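PDB 5MDN: DNA polymerase from Pyrobaculum calidifontis, which probably catalyses template-directed DNA synthesis as a family B polymerase, adding deoxyribonucleotides to a growing strand and releasing diphosphate. Local coordinates for residues V106-R114 with G386-E394; L665-L675 with S739-I747. All coordinates share one frame; numbering follows the deposited sequence.

Contact 1. Residues V106-R114 with G386-E394; sequences VDVYEADIR and GEVAPNREE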
ATOM      1  N   VAL A 106       5.167  37.010   0.817  1.00 90.47           N
ATOM      2  CA  VAL A 106       5.943  36.469  -0.284  1.00 87.00           C
ATOM      3  C   VAL A 106       5.577  35.021  -0.605  1.00 79.13           C
ATOM      4  O   VAL A 106       5.742  34.598  -1.756  1.00 72.96           O
ATOM      5  CB  VAL A 106       7.455  36.599  -0.005  1.00 89.76           C
ATOM      6  CG1 VAL A 106       7.873  38.061  -0.033  1.00 92.08           C
ATOM      7  CG2 VAL A 106       7.806  35.964   1.332  1.00 88.17           C
ATOM      8  N   ASP A 107       5.090  34.247   0.365  1.00 79.15           N
ATOM      9  CA  ASP A 107       4.735  32.857   0.112  1.00 76.96           C
ATOM     10  C   ASP A 107       3.721  32.397   1.151  1.00 70.67           C
ATOM     11  O   ASP A 107       3.630  32.955   2.246  1.00 69.23           O
ATOM     12  CB  ASP A 107       5.975  31.958   0.131  1.00 79.62           C
ATOM     13  CG  ASP A 107       5.868  30.795  -0.835  1.00 78.48           C
ATOM     14  OD1 ASP A 107       4.732  30.357  -1.117  1.00 77.48           O
ATOM     15  OD2 ASP A 107       6.920  30.317  -1.309  1.00 79.41           O
ATOM     16  N   VAL A 108       2.984  31.345   0.801  1.00 74.09           N
ATOM     17  CA  VAL A 108       1.938  30.789   1.653  1.00 69.61           C
ATOM     18  C   VAL A 108       2.258  29.327   1.932  1.00 66.41           C
ATOM     19  O   VAL A 108       2.834  28.627   1.094  1.00 66.27           O
ATOM     20  CB  VAL A 108       0.537  30.932   1.017  1.00 69.58           C
ATOM     21  CG1 VAL A 108       0.138  32.397   0.942  1.00 68.62           C
ATOM     22  CG2 VAL A 108       0.510  30.299  -0.367  1.00 72.70           C
ATOM     23  N   TYR A 109       1.892  28.868   3.130  1.00 63.91           N
ATOM     24  CA  TYR A 109       2.304  27.553   3.598  1.00 61.15           C
ATOM     25  C   TYR A 109       1.164  26.861   4.332  1.00 58.32           C
ATOM     26  O   TYR A 109       0.341  27.505   4.988  1.00 56.13           O
ATOM     27  CB  TYR A 109       3.529  27.654   4.514  1.00 64.39           C
ATOM     28  CG  TYR A 109       4.755  28.198   3.817  1.00 65.36           C
ATOM     29  CD1 TYR A 109       5.522  27.390   2.988  1.00 63.02           C
ATOM     30  CD2 TYR A 109       5.136  29.523   3.976  1.00 66.13           C
ATOM     31  CE1 TYR A 109       6.639  27.886   2.343  1.00 63.53           C
ATOM     32  CE2 TYR A 109       6.253  30.028   3.337  1.00 63.24           C
ATOM     33  CZ  TYR A 109       7.000  29.205   2.521  1.00 62.90           C
ATOM     34  OH  TYR A 109       8.112  29.700   1.881  1.00 67.01           O
ATOM     35  N   GLU A 110       1.132  25.531   4.206  1.00 56.88           N
ATOM     36  CA  GLU A 110       0.174  24.667   4.902  1.00 54.58           C
ATOM     37  C   GLU A 110      -1.273  25.007   4.559  1.00 52.91           C
ATOM     38  O   GLU A 110      -2.167  24.881   5.401  1.00 51.60           O
ATOM     39  CB  GLU A 110       0.381  24.705   6.419  1.00 53.50           C
ATOM     40  CG  GLU A 110       1.781  24.327   6.867  1.00 54.15           C
ATOM     41  CD  GLU A 110       1.860  24.065   8.358  1.00 54.70           C
ATOM     42  OE1 GLU A 110       0.795  23.988   9.007  1.00 52.97           O
ATOM     43  OE2 GLU A 110       2.987  23.932   8.881  1.00 53.55           O
ATOM     44  N   ALA A 111      -1.524  25.436   3.327  1.00 53.43           N
ATOM     45  CA  ALA A 111      -2.878  25.734   2.885  1.00 57.78           C
ATOM     46  C   ALA A 111      -3.618  24.518   2.341  1.00 59.53           C
ATOM     47  O   ALA A 111      -4.839  24.586   2.163  1.00 61.21           O
ATOM     48  CB  ALA A 111      -2.850  26.830   1.818  1.00 58.34           C
ATOM     49  N   ASP A 112      -2.917  23.416   2.072  1.00 65.95           N
ATOM     50  CA  ASP A 112      -3.506  22.243   1.437  1.00 63.48           C
ATOM     51  C   ASP A 112      -3.614  21.055   2.389  1.00 55.16           C
ATOM     52  O   ASP A 112      -3.580  19.901   1.953  1.00 55.25           O
ATOM     53  CB  ASP A 112      -2.702  21.852   0.199  1.00 68.52           C
ATOM     54  CG  ASP A 112      -1.269  21.489   0.528  1.00 74.98           C
ATOM     55  OD1 ASP A 112      -0.708  22.079   1.475  1.00 76.19           O
ATOM     56  OD2 ASP A 112      -0.706  20.610  -0.159  1.00 82.69           O
ATOM     57  N   ILE A 113      -3.744  21.309   3.687  1.00 50.45           N
ATOM     58  CA  ILE A 113      -3.867  20.237   4.670  1.00 50.75           C
ATOM     59  C   ILE A 113      -5.353  19.995   4.904  1.00 50.75           C
ATOM     60  O   ILE A 113      -6.085  20.912   5.295  1.00 53.19           O
ATOM     61  CB  ILE A 113      -3.145  20.585   5.985  1.00 50.04           C
ATOM     62  CG1 ILE A 113      -1.631  20.323   5.897  1.00 50.95           C
ATOM     63  CG2 ILE A 113      -3.736  19.799   7.150  1.00 49.74           C
ATOM     64  CD1 ILE A 113      -0.889  21.131   4.856  1.00 52.29           C
ATOM     65  N   ARG A 114      -5.808  18.769   4.643  1.00 54.01           N
ATOM     66  CA  ARG A 114      -7.228  18.466   4.763  1.00 53.49           C
ATOM     67  C   ARG A 114      -7.694  18.661   6.203  1.00 51.69           C
ATOM     68  O   ARG A 114      -6.959  18.395   7.158  1.00 51.86           O
ATOM     69  CB  ARG A 114      -7.530  17.051   4.258  1.00 53.95           C
ATOM     70  CG  ARG A 114      -7.037  15.916   5.116  1.00 55.59           C
ATOM     71  CD  ARG A 114      -7.343  14.585   4.435  1.00 55.87           C
ATOM     72  NE  ARG A 114      -6.475  14.349   3.284  1.00 55.29           N
ATOM     73  CZ  ARG A 114      -5.582  13.367   3.211  1.00 54.23           C
ATOM     74  NH1 ARG A 114      -5.447  12.520   4.222  1.00 49.32           N
ATOM     75  NH2 ARG A 114      -4.825  13.231   2.131  1.00 53.49           N
ATOM     76  N   GLY A 386       6.920  23.244  16.515  1.00 57.29           N
ATOM     77  CA  GLY A 386       6.775  24.632  16.119  1.00 55.21           C
ATOM     78  C   GLY A 386       7.348  24.962  14.760  1.00 56.07           C
ATOM     79  O   GLY A 386       7.771  26.101  14.536  1.00 57.20           O
ATOM     80  N   GLU A 387       7.369  24.000  13.842  1.00 57.28           N
ATOM     81  CA  GLU A 387       7.961  24.176  12.524  1.00 59.47           C
ATOM     82  C   GLU A 387       6.869  24.265  11.469  1.00 59.00           C
ATOM     83  O   GLU A 387       5.981  23.405  11.414  1.00 58.13           O
ATOM     84  CB  GLU A 387       8.908  23.021  12.192  1.00 64.27           C
ATOM     85  CG  GLU A 387      10.016  23.393  11.221  1.00 67.41           C
ATOM     86  CD  GLU A 387      11.331  23.664  11.923  1.00 72.57           C
ATOM     87  OE1 GLU A 387      11.525  23.132  13.037  1.00 73.51           O
ATOM     88  OE2 GLU A 387      12.164  24.413  11.368  1.00 76.79           O
ATOM     89  N   VAL A 388       6.937  25.300  10.638  1.00 57.56           N
ATOM     90  CA  VAL A 388       6.044  25.422   9.492  1.00 57.24           C
ATOM     91  C   VAL A 388       6.531  24.496   8.388  1.00 55.72           C
ATOM     92  O   VAL A 388       7.736  24.388   8.130  1.00 53.38           O
ATOM     93  CB  VAL A 388       5.975  26.887   9.023  1.00 60.26           C
ATOM     94  CG1 VAL A 388       5.434  26.982   7.604  1.00 60.55           C
ATOM     95  CG2 VAL A 388       5.109  27.702   9.974  1.00 62.33           C
ATOM     96  N   ALA A 389       5.593  23.822   7.731  1.00 59.15           N
ATOM     97  CA  ALA A 389       5.939  22.839   6.717  1.00 60.55           C
ATOM     98  C   ALA A 389       6.227  23.519   5.379  1.00 59.49           C
ATOM     99  O   ALA A 389       5.525  24.458   4.994  1.00 60.30           O
ATOM    100  CB  ALA A 389       4.811  21.827   6.547  1.00 62.31           C
ATOM    101  N   PRO A 390       7.257  23.070   4.658  1.00 55.03           N
ATOM    102  CA  PRO A 390       7.475  23.564   3.290  1.00 58.12           C
ATOM    103  C   PRO A 390       6.356  23.145   2.345  1.00 63.42           C
ATOM    104  O   PRO A 390       5.381  22.513   2.762  1.00 64.70           O
ATOM    105  CB  PRO A 390       8.819  22.937   2.892  1.00 56.62           C
ATOM    106  CG  PRO A 390       9.457  22.514   4.179  1.00 56.15           C
ATOM    107  CD  PRO A 390       8.335  22.174   5.106  1.00 54.15           C
ATOM    108  N   ASN A 391       6.490  23.480   1.067  1.00 65.69           N
ATOM    109  CA  ASN A 391       5.460  23.226   0.070  1.00 67.21           C
ATOM    110  C   ASN A 391       5.848  22.074  -0.848  1.00 72.00           C
ATOM    111  O   ASN A 391       7.001  21.638  -0.896  1.00 69.73           O
ATOM    112  CB  ASN A 391       5.175  24.489  -0.747  1.00 65.40           C
ATOM    113  CG  ASN A 391       4.427  25.532   0.050  1.00 65.27           C
ATOM    114  OD1 ASN A 391       3.542  25.207   0.844  1.00 63.07           O
ATOM    115  ND2 ASN A 391       4.768  26.796  -0.162  1.00 67.53           N
ATOM    116  N   ARG A 392       4.851  21.583  -1.579  1.00 64.29           N
ATOM    117  CA  ARG A 392       4.974  20.398  -2.415  1.00 69.11           C
ATOM    118  C   ARG A 392       4.915  20.779  -3.886  1.00 75.61           C
ATOM    119  O   ARG A 392       4.448  21.861  -4.254  1.00 78.78           O
ATOM    120  CB  ARG A 392       3.858  19.385  -2.127  1.00 71.12           C
ATOM    121  CG  ARG A 392       3.625  19.057  -0.669  1.00 78.28           C
ATOM    122  CD  ARG A 392       2.670  20.029   0.017  1.00 87.64           C
ATOM    123  NE  ARG A 392       3.296  20.633   1.191  1.00 90.42           N
ATOM    124  CZ  ARG A 392       2.632  21.107   2.240  1.00 86.12           C
ATOM    125  NH1 ARG A 392       1.309  21.051   2.272  1.00 80.55           N
ATOM    126  NH2 ARG A 392       3.295  21.631   3.262  1.00 90.91           N
ATOM    127  N   GLU A 393       5.397  19.865  -4.729  1.00 84.04           N
ATOM    128  CA  GLU A 393       5.205  19.964  -6.171  1.00 93.21           C
ATOM    129  C   GLU A 393       4.146  18.991  -6.680  1.00100.15           C
ATOM    130  O   GLU A 393       3.114  19.415  -7.203  1.00106.22           O
ATOM    131  CB  GLU A 393       6.537  19.752  -6.899  1.00 96.68           C
ATOM    132  CG  GLU A 393       7.577  20.806  -6.546  1.00101.03           C
ATOM    133  CD  GLU A 393       7.139  22.213  -6.924  1.00104.20           C
ATOM    134  OE1 GLU A 393       6.517  22.383  -7.995  1.00104.93           O
ATOM    135  OE2 GLU A 393       7.414  23.151  -6.146  1.00103.99           O
ATOM    136  N   GLU A 394       4.381  17.689  -6.546  1.00102.04           N
ATOM    137  CA  GLU A 394       3.399  16.716  -6.996  1.00104.44           C
ATOM    138  C   GLU A 394       3.587  15.432  -6.214  1.00113.60           C
ATOM    139  O   GLU A 394       4.543  15.276  -5.449  1.00119.72           O
ATOM    140  CB  GLU A 394       3.546  16.448  -8.500  1.00 98.67           C
ATOM    141  CG  GLU A 394       5.001  16.313  -8.962  1.00 93.06           C
ATOM    142  CD  GLU A 394       5.652  14.975  -8.598  1.00 89.45           C
ATOM    143  OE1 GLU A 394       4.932  13.973  -8.406  1.00 80.62           O
ATOM    144  OE2 GLU A 394       6.898  14.925  -8.515  1.00 84.68           O
TER

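Contact 2. Residues L665-L675 with S739-I747; sequences LKAYKFDLDDL and SKVDVDYYI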
ATOM      1  N   LEU A 665       0.318 -30.406 -25.731  1.00 98.77           N
ATOM      2  CA  LEU A 665      -0.317 -29.286 -26.414  1.00103.18           C
ATOM      3  C   LEU A 665      -0.582 -29.622 -27.874  1.00112.01           C
ATOM      4  O   LEU A 665      -1.637 -29.270 -28.415  1.00112.32           O
ATOM      5  CB  LEU A 665       0.557 -28.036 -26.293  1.00103.53           C
ATOM      6  CG  LEU A 665      -0.069 -26.661 -26.533  1.00102.97           C
ATOM      7  CD1 LEU A 665      -1.296 -26.468 -25.660  1.00104.76           C
ATOM      8  CD2 LEU A 665       0.954 -25.562 -26.281  1.00104.42           C
ATOM      9  N   LYS A 666       0.357 -30.310 -28.523  1.00118.00           N
ATOM     10  CA  LYS A 666       0.136 -30.781 -29.882  1.00112.02           C
ATOM     11  C   LYS A 666      -0.782 -31.996 -29.933  1.00108.57           C
ATOM     12  O   LYS A 666      -1.341 -32.289 -30.995  1.00116.32           O
ATOM     13  CB  LYS A 666       1.474 -31.105 -30.550  1.00107.85           C
ATOM     14  CG  LYS A 666       2.195 -29.880 -31.090  1.00106.13           C
ATOM     15  CD  LYS A 666       3.396 -30.265 -31.934  1.00102.49           C
ATOM     16  CE  LYS A 666       4.017 -29.043 -32.592  1.00102.10           C
ATOM     17  NZ  LYS A 666       5.279 -29.374 -33.311  1.00102.11           N
ATOM     18  N   ALA A 667      -0.952 -32.699 -28.814  1.00111.27           N
ATOM     19  CA  ALA A 667      -1.881 -33.820 -28.732  1.00108.65           C
ATOM     20  C   ALA A 667      -3.308 -33.377 -28.440  1.00107.75           C
ATOM     21  O   ALA A 667      -4.194 -34.232 -28.321  1.00102.13           O
ATOM     22  CB  ALA A 667      -1.419 -34.811 -27.662  1.00106.81           C
ATOM     23  N   TYR A 668      -3.539 -32.070 -28.327  1.00106.19           N
ATOM     24  CA  TYR A 668      -4.863 -31.490 -28.116  1.00110.71           C
ATOM     25  C   TYR A 668      -5.504 -32.025 -26.831  1.00109.91           C
ATOM     26  O   TYR A 668      -6.569 -32.648 -26.843  1.00111.56           O
ATOM     27  CB  TYR A 668      -5.761 -31.751 -29.332  1.00113.50           C
ATOM     28  CG  TYR A 668      -5.211 -31.201 -30.634  1.00117.13           C
ATOM     29  CD1 TYR A 668      -5.147 -29.833 -30.873  1.00117.32           C
ATOM     30  CD2 TYR A 668      -4.752 -32.060 -31.626  1.00119.07           C
ATOM     31  CE1 TYR A 668      -4.639 -29.340 -32.065  1.00118.26           C
ATOM     32  CE2 TYR A 668      -4.246 -31.577 -32.817  1.00118.52           C
ATOM     33  CZ  TYR A 668      -4.192 -30.218 -33.032  1.00120.84           C
ATOM     34  OH  TYR A 668      -3.688 -29.736 -34.219  1.00122.01           O
ATOM     35  N   LYS A 669      -4.830 -31.762 -25.708  1.00109.99           N
ATOM     36  CA  LYS A 669      -5.356 -32.096 -24.388  1.00105.78           C
ATOM     37  C   LYS A 669      -5.357 -30.874 -23.473  1.00100.56           C
ATOM     38  O   LYS A 669      -5.450 -31.015 -22.250  1.00 97.50           O
ATOM     39  CB  LYS A 669      -4.533 -33.206 -23.731  1.00108.04           C
ATOM     40  CG  LYS A 669      -5.242 -33.916 -22.586  1.00110.44           C
ATOM     41  CD  LYS A 669      -4.257 -34.597 -21.664  1.00113.00           C
ATOM     42  CE  LYS A 669      -3.413 -33.510 -20.996  1.00111.98           C
ATOM     43  NZ  LYS A 669      -2.510 -33.998 -19.921  1.00110.85           N
ATOM     44  N   PHE A 670      -5.268 -29.678 -24.036  1.00103.50           N
ATOM     45  CA  PHE A 670      -5.261 -28.481 -23.216  1.00105.08           C
ATOM     46  C   PHE A 670      -6.668 -28.134 -22.738  1.00107.33           C
ATOM     47  O   PHE A 670      -7.674 -28.529 -23.333  1.00108.32           O
ATOM     48  CB  PHE A 670      -4.667 -27.309 -23.998  1.00106.18           C
ATOM     49  CG  PHE A 670      -5.330 -27.068 -25.323  1.00111.30           C
ATOM     50  CD1 PHE A 670      -6.521 -26.361 -25.403  1.00113.16           C
ATOM     51  CD2 PHE A 670      -4.775 -27.566 -26.488  1.00116.41           C
ATOM     52  CE1 PHE A 670      -7.136 -26.147 -26.620  1.00115.44           C
ATOM     53  CE2 PHE A 670      -5.385 -27.356 -27.708  1.00117.87           C
ATOM     54  CZ  PHE A 670      -6.567 -26.645 -27.774  1.00117.93           C
ATOM     55  N   ASP A 671      -6.722 -27.390 -21.638  1.00110.64           N
ATOM     56  CA  ASP A 671      -7.932 -26.684 -21.251  1.00109.33           C
ATOM     57  C   ASP A 671      -7.895 -25.321 -21.926  1.00105.26           C
ATOM     58  O   ASP A 671      -6.860 -24.648 -21.916  1.00 95.85           O
ATOM     59  CB  ASP A 671      -8.028 -26.538 -19.731  1.00110.54           C
ATOM     60  CG  ASP A 671      -9.326 -25.885 -19.288  1.00115.83           C
ATOM     61  OD1 ASP A 671     -10.207 -25.652 -20.142  1.00120.91           O
ATOM     62  OD2 ASP A 671      -9.466 -25.604 -18.079  1.00123.48           O
ATOM     63  N   LEU A 672      -9.021 -24.922 -22.521  1.00114.34           N
ATOM     64  CA  LEU A 672      -9.020 -23.711 -23.332  1.00108.35           C
ATOM     65  C   LEU A 672      -8.752 -22.468 -22.494  1.00105.30           C
ATOM     66  O   LEU A 672      -8.094 -21.540 -22.973  1.00102.56           O
ATOM     67  CB  LEU A 672     -10.348 -23.573 -24.077  1.00106.29           C
ATOM     68  CG  LEU A 672     -10.390 -22.501 -25.167  1.00106.95           C
ATOM     69  CD1 LEU A 672      -9.550 -22.925 -26.361  1.00105.02           C
ATOM     70  CD2 LEU A 672     -11.821 -22.215 -25.590  1.00111.37           C
ATOM     71  N   ASP A 673      -9.220 -22.450 -21.241  1.00106.55           N
ATOM     72  CA  ASP A 673      -9.021 -21.295 -20.367  1.00104.25           C
ATOM     73  C   ASP A 673      -7.556 -20.881 -20.293  1.00104.53           C
ATOM     74  O   ASP A 673      -7.242 -19.687 -20.209  1.00 97.50           O
ATOM     75  CB  ASP A 673      -9.556 -21.601 -18.968  1.00104.09           C
ATOM     76  CG  ASP A 673     -11.058 -21.800 -18.949  1.00106.83           C
ATOM     77  OD1 ASP A 673     -11.753 -21.173 -19.776  1.00108.25           O
ATOM     78  OD2 ASP A 673     -11.543 -22.584 -18.108  1.00108.23           O
ATOM     79  N   ASP A 674      -6.643 -21.853 -20.318  1.00107.64           N
ATOM     80  CA  ASP A 674      -5.223 -21.544 -20.209  1.00103.87           C
ATOM     81  C   ASP A 674      -4.677 -20.845 -21.450  1.00102.72           C
ATOM     82  O   ASP A 674      -3.574 -20.291 -21.396  1.00101.98           O
ATOM     83  CB  ASP A 674      -4.432 -22.824 -19.939  1.00103.46           C
ATOM     84  CG  ASP A 674      -4.891 -23.536 -18.680  1.00103.42           C
ATOM     85  OD1 ASP A 674      -5.065 -22.862 -17.643  1.00101.65           O
ATOM     86  OD2 ASP A 674      -5.079 -24.770 -18.729  1.00107.48           O
ATOM     87  N   LEU A 675      -5.412 -20.864 -22.563  1.00108.42           N
ATOM     88  CA  LEU A 675      -4.941 -20.264 -23.805  1.00110.03           C
ATOM     89  C   LEU A 675      -5.414 -18.827 -24.013  1.00109.85           C
ATOM     90  O   LEU A 675      -4.943 -18.172 -24.948  1.00109.56           O
ATOM     91  CB  LEU A 675      -5.377 -21.119 -25.000  1.00109.60           C
ATOM     92  CG  LEU A 675      -4.892 -22.572 -25.014  1.00110.46           C
ATOM     93  CD1 LEU A 675      -5.161 -23.209 -26.368  1.00110.42           C
ATOM     94  CD2 LEU A 675      -3.415 -22.660 -24.661  1.00111.61           C
ATOM     95  N   SER A 739     -12.101 -26.731 -30.531  1.00139.31           N
ATOM     96  CA  SER A 739     -10.784 -27.071 -29.997  1.00133.01           C
ATOM     97  C   SER A 739      -9.788 -27.339 -31.122  1.00131.92           C
ATOM     98  O   SER A 739      -8.974 -28.260 -31.051  1.00132.25           O
ATOM     99  CB  SER A 739     -10.866 -28.263 -29.038  1.00129.16           C
ATOM    100  OG  SER A 739     -11.814 -28.034 -28.010  1.00125.63           O
ATOM    101  N   LYS A 740      -9.853 -26.524 -32.173  1.00132.70           N
ATOM    102  CA  LYS A 740      -8.829 -26.475 -33.220  1.00133.09           C
ATOM    103  C   LYS A 740      -8.126 -25.124 -33.130  1.00139.84           C
ATOM    104  O   LYS A 740      -8.641 -24.107 -33.609  1.00139.63           O
ATOM    105  CB  LYS A 740      -9.425 -26.752 -34.593  1.00128.90           C
ATOM    106  CG  LYS A 740      -9.557 -28.243 -34.889  1.00123.93           C
ATOM    107  CD  LYS A 740     -10.697 -28.884 -34.123  1.00119.55           C
ATOM    108  CE  LYS A 740     -10.697 -30.396 -34.273  1.00116.50           C
ATOM    109  NZ  LYS A 740     -11.690 -31.015 -33.351  1.00115.48           N
ATOM    110  N   VAL A 741      -6.997 -25.117 -32.426  1.00129.38           N
ATOM    111  CA  VAL A 741      -6.270 -23.911 -32.050  1.00132.92           C
ATOM    112  C   VAL A 741      -4.895 -23.918 -32.712  1.00128.11           C
ATOM    113  O   VAL A 741      -4.254 -24.969 -32.813  1.00124.60           O
ATOM    114  CB  VAL A 741      -6.167 -23.793 -30.519  1.00136.01           C
ATOM    115  CG1 VAL A 741      -5.569 -22.458 -30.126  1.00134.24           C
ATOM    116  CG2 VAL A 741      -7.547 -23.970 -29.896  1.00134.65           C
ATOM    117  N   ASP A 742      -4.440 -22.745 -33.161  1.00133.37           N
ATOM    118  CA  ASP A 742      -3.127 -22.631 -33.795  1.00128.20           C
ATOM    119  C   ASP A 742      -2.053 -22.932 -32.759  1.00121.25           C
ATOM    120  O   ASP A 742      -1.501 -22.027 -32.126  1.00115.80           O
ATOM    121  CB  ASP A 742      -2.913 -21.239 -34.395  1.00129.56           C
ATOM    122  CG  ASP A 742      -1.591 -21.120 -35.146  1.00125.17           C
ATOM    123  OD1 ASP A 742      -0.955 -22.162 -35.415  1.00120.14           O
ATOM    124  OD2 ASP A 742      -1.182 -19.982 -35.460  1.00122.43           O
ATOM    125  N   VAL A 743      -1.754 -24.221 -32.588  1.00118.11           N
ATOM    126  CA  VAL A 743      -0.764 -24.646 -31.603  1.00119.19           C
ATOM    127  C   VAL A 743       0.620 -24.108 -31.951  1.00117.22           C
ATOM    128  O   VAL A 743       1.412 -23.798 -31.055  1.00121.40           O
ATOM    129  CB  VAL A 743      -0.783 -26.186 -31.477  1.00123.18           C
ATOM    130  CG1 VAL A 743       0.362 -26.840 -32.253  1.00125.26           C
ATOM    131  CG2 VAL A 743      -0.750 -26.593 -30.024  1.00126.50           C
ATOM    132  N   ASP A 744       0.933 -23.983 -33.245  1.00123.31           N
ATOM    133  CA  ASP A 744       2.241 -23.478 -33.650  1.00123.58           C
ATOM    134  C   ASP A 744       2.499 -22.080 -33.104  1.00122.29           C
ATOM    135  O   ASP A 744       3.655 -21.707 -32.873  1.00129.93           O
ATOM    136  CB  ASP A 744       2.352 -23.487 -35.173  1.00120.71           C
ATOM    137  CG  ASP A 744       2.290 -24.884 -35.755  1.00116.87           C
ATOM    138  OD1 ASP A 744       2.054 -25.839 -34.984  1.00113.15           O
ATOM    139  OD2 ASP A 744       2.472 -25.030 -36.981  1.00110.83           O
ATOM    140  N   TYR A 745       1.444 -21.294 -32.891  1.00124.42           N
ATOM    141  CA  TYR A 745       1.604 -19.988 -32.259  1.00124.11           C
ATOM    142  C   TYR A 745       2.016 -20.139 -30.798  1.00130.92           C
ATOM    143  O   TYR A 745       2.997 -19.532 -30.350  1.00133.11           O
ATOM    144  CB  TYR A 745       0.294 -19.204 -32.369  1.00119.31           C
ATOM    145  CG  TYR A 745       0.325 -17.790 -31.819  1.00113.49           C
ATOM    146  CD1 TYR A 745       0.207 -17.541 -30.455  1.00111.63           C
ATOM    147  CD2 TYR A 745       0.407 -16.700 -32.676  1.00113.57           C
ATOM    148  CE1 TYR A 745       0.223 -16.249 -29.961  1.00112.41           C
ATOM    149  CE2 TYR A 745       0.408 -15.406 -32.192  1.00116.13           C
ATOM    150  CZ  TYR A 745       0.321 -15.186 -30.834  1.00113.61           C
ATOM    151  OH  TYR A 745       0.330 -13.898 -30.349  1.00105.96           O
ATOM    152  N   TYR A 746       1.275 -20.951 -30.039  1.00121.97           N
ATOM    153  CA  TYR A 746       1.474 -21.024 -28.596  1.00119.99           C
ATOM    154  C   TYR A 746       2.761 -21.734 -28.196  1.00115.87           C
ATOM    155  O   TYR A 746       3.258 -21.493 -27.092  1.00117.08           O
ATOM    156  CB  TYR A 746       0.271 -21.707 -27.944  1.00120.70           C
ATOM    157  CG  TYR A 746      -0.926 -20.795 -27.830  1.00125.66           C
ATOM    158  CD1 TYR A 746      -0.758 -19.424 -27.689  1.00127.35           C
ATOM    159  CD2 TYR A 746      -2.220 -21.295 -27.875  1.00124.69           C
ATOM    160  CE1 TYR A 746      -1.842 -18.576 -27.588  1.00123.35           C
ATOM    161  CE2 TYR A 746      -3.314 -20.452 -27.776  1.00122.73           C
ATOM    162  CZ  TYR A 746      -3.117 -19.094 -27.631  1.00121.29           C
ATOM    163  OH  TYR A 746      -4.196 -18.247 -27.531  1.00117.74           O
ATOM    164  N   ILE A 747       3.320 -22.586 -29.053  1.00118.04           N
ATOM    165  CA  ILE A 747       4.621 -23.176 -28.749  1.00114.00           C
ATOM    166  C   ILE A 747       5.753 -22.221 -29.101  1.00113.48           C
ATOM    167  O   ILE A 747       6.718 -22.079 -28.341  1.00115.94           O
ATOM    168  CB  ILE A 747       4.781 -24.535 -29.456  1.00111.18           C
ATOM    169  CG1 ILE A 747       3.921 -25.591 -28.760  1.00112.21           C
ATOM    170  CG2 ILE A 747       6.240 -24.967 -29.487  1.00109.91           C
ATOM    171  CD1 ILE A 747       2.820 -26.145 -29.606  1.00112.17           C
TER

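Contact 1. Residues V106-R114 with G386-E394
Y109 and E110 meet V388, A389 and N391 where the edge strand 105-109 of a ferredoxin-like βαββαβ unit gives way to a loop. The facing segment is the irregular chain that leaves helix 370-384 in the polymerase part of the molecule, and 387-392 runs at 89° to the course of 107-113. N391 reaches the strand with its carboxamide: ND2 donates to V108 O over 2.9 Å, and the bond is nearly straight, with the carbonyl lying close to the amide plane. Asparagine suits this place because it offers the N–H that an edge strand lacks from a neighbouring strand. The same amide is turned only 13° from the plane of the Y109 ring, which it approaches obliquely, ND2 lying 3.3 Å from Y109 CD1. The tyrosine's inner end is apolar, its CB resting 3.7 Å from V388 CG1, while its hydroxyl bonds to K45 and its ring meets F74; an aromatic that is greasy at the root and polar at the tip fits both surroundings. E110 takes up a left-handed backbone conformation with its side chain extended beyond CG. That reach brings OE2 to A389 N, 2.9 Å away, which it accepts through its anti lone pair. Because OE1 is salt-bridged to R118, both oxygens of this buried carboxylate are engaged, and the two grips probably favour its charged form. Farther along, the carboxylate of D112 faces the guanidinium of R392, their planes 27° apart, in a salt bridge whose modelled spacing is doubtful. At the other end D107 OD1 turns back to accept V108 N at 2.8 Å, and the same oxygen lies 3.7 Å from N391 ND2.

Contact 2. Residues L665-L675 with S739-I747
L665, in the last turn of helix 647-666, packs against the first turn of helix 743-756, an arrangement in the C-terminal region that corresponds to the thumb of family B polymerases. With CG swung opposite the backbone N (chi1 -161°), the leucine lays CG 3.6 Å from V743 CG2 and CD2 3.9 Å from I747 CD1. K666 crosses V743 at about a right angle, CG to CG1 3.7 Å; lysine suits this rim, its CG methylene lying against the valine while NZ stays 5.1 Å from D744 OD1, near but not in contact. A Schellman motif at Y668 ends the helix, and the returning chain brings F670 CZ to 3.6 Å from V741 CG2. L672 adds CD1 against the same methyl. L675 closes the row: its CB lies 3.5 Å from Y746 CE2, and its CD1 sits over the rim of one F670 face. Replacing Y746 with an alanine would probably open a gap beside L675 and leave I718 N without its weak hydroxyl partner. Branched aliphatics and rings thus carry the contact, so shape fit and exclusion of water, more than directed polar bonds, probably hold the two segments together.

How the contacts relate
The two contacts lie on opposite sides of the chain's centre, with their own centres 59 Å apart and their nearest atoms about 36 Å apart, so neither touches the other. Contact 1 closes before contact 2 opens along the chain: it ties the N-terminal ferredoxin-like unit to the polymerase part across 271 intervening residues, whereas contact 2 spans only 63 and stays within the C-terminal region. Both lie away from the magnesium held by D7 and D363. Contact 1 still borders helix 370-384, which follows D363 in sequence and whose L379 touches both I113 and A389. Contact 2 is the more peripheral, 38 Å from the chain's centre against 25 Å.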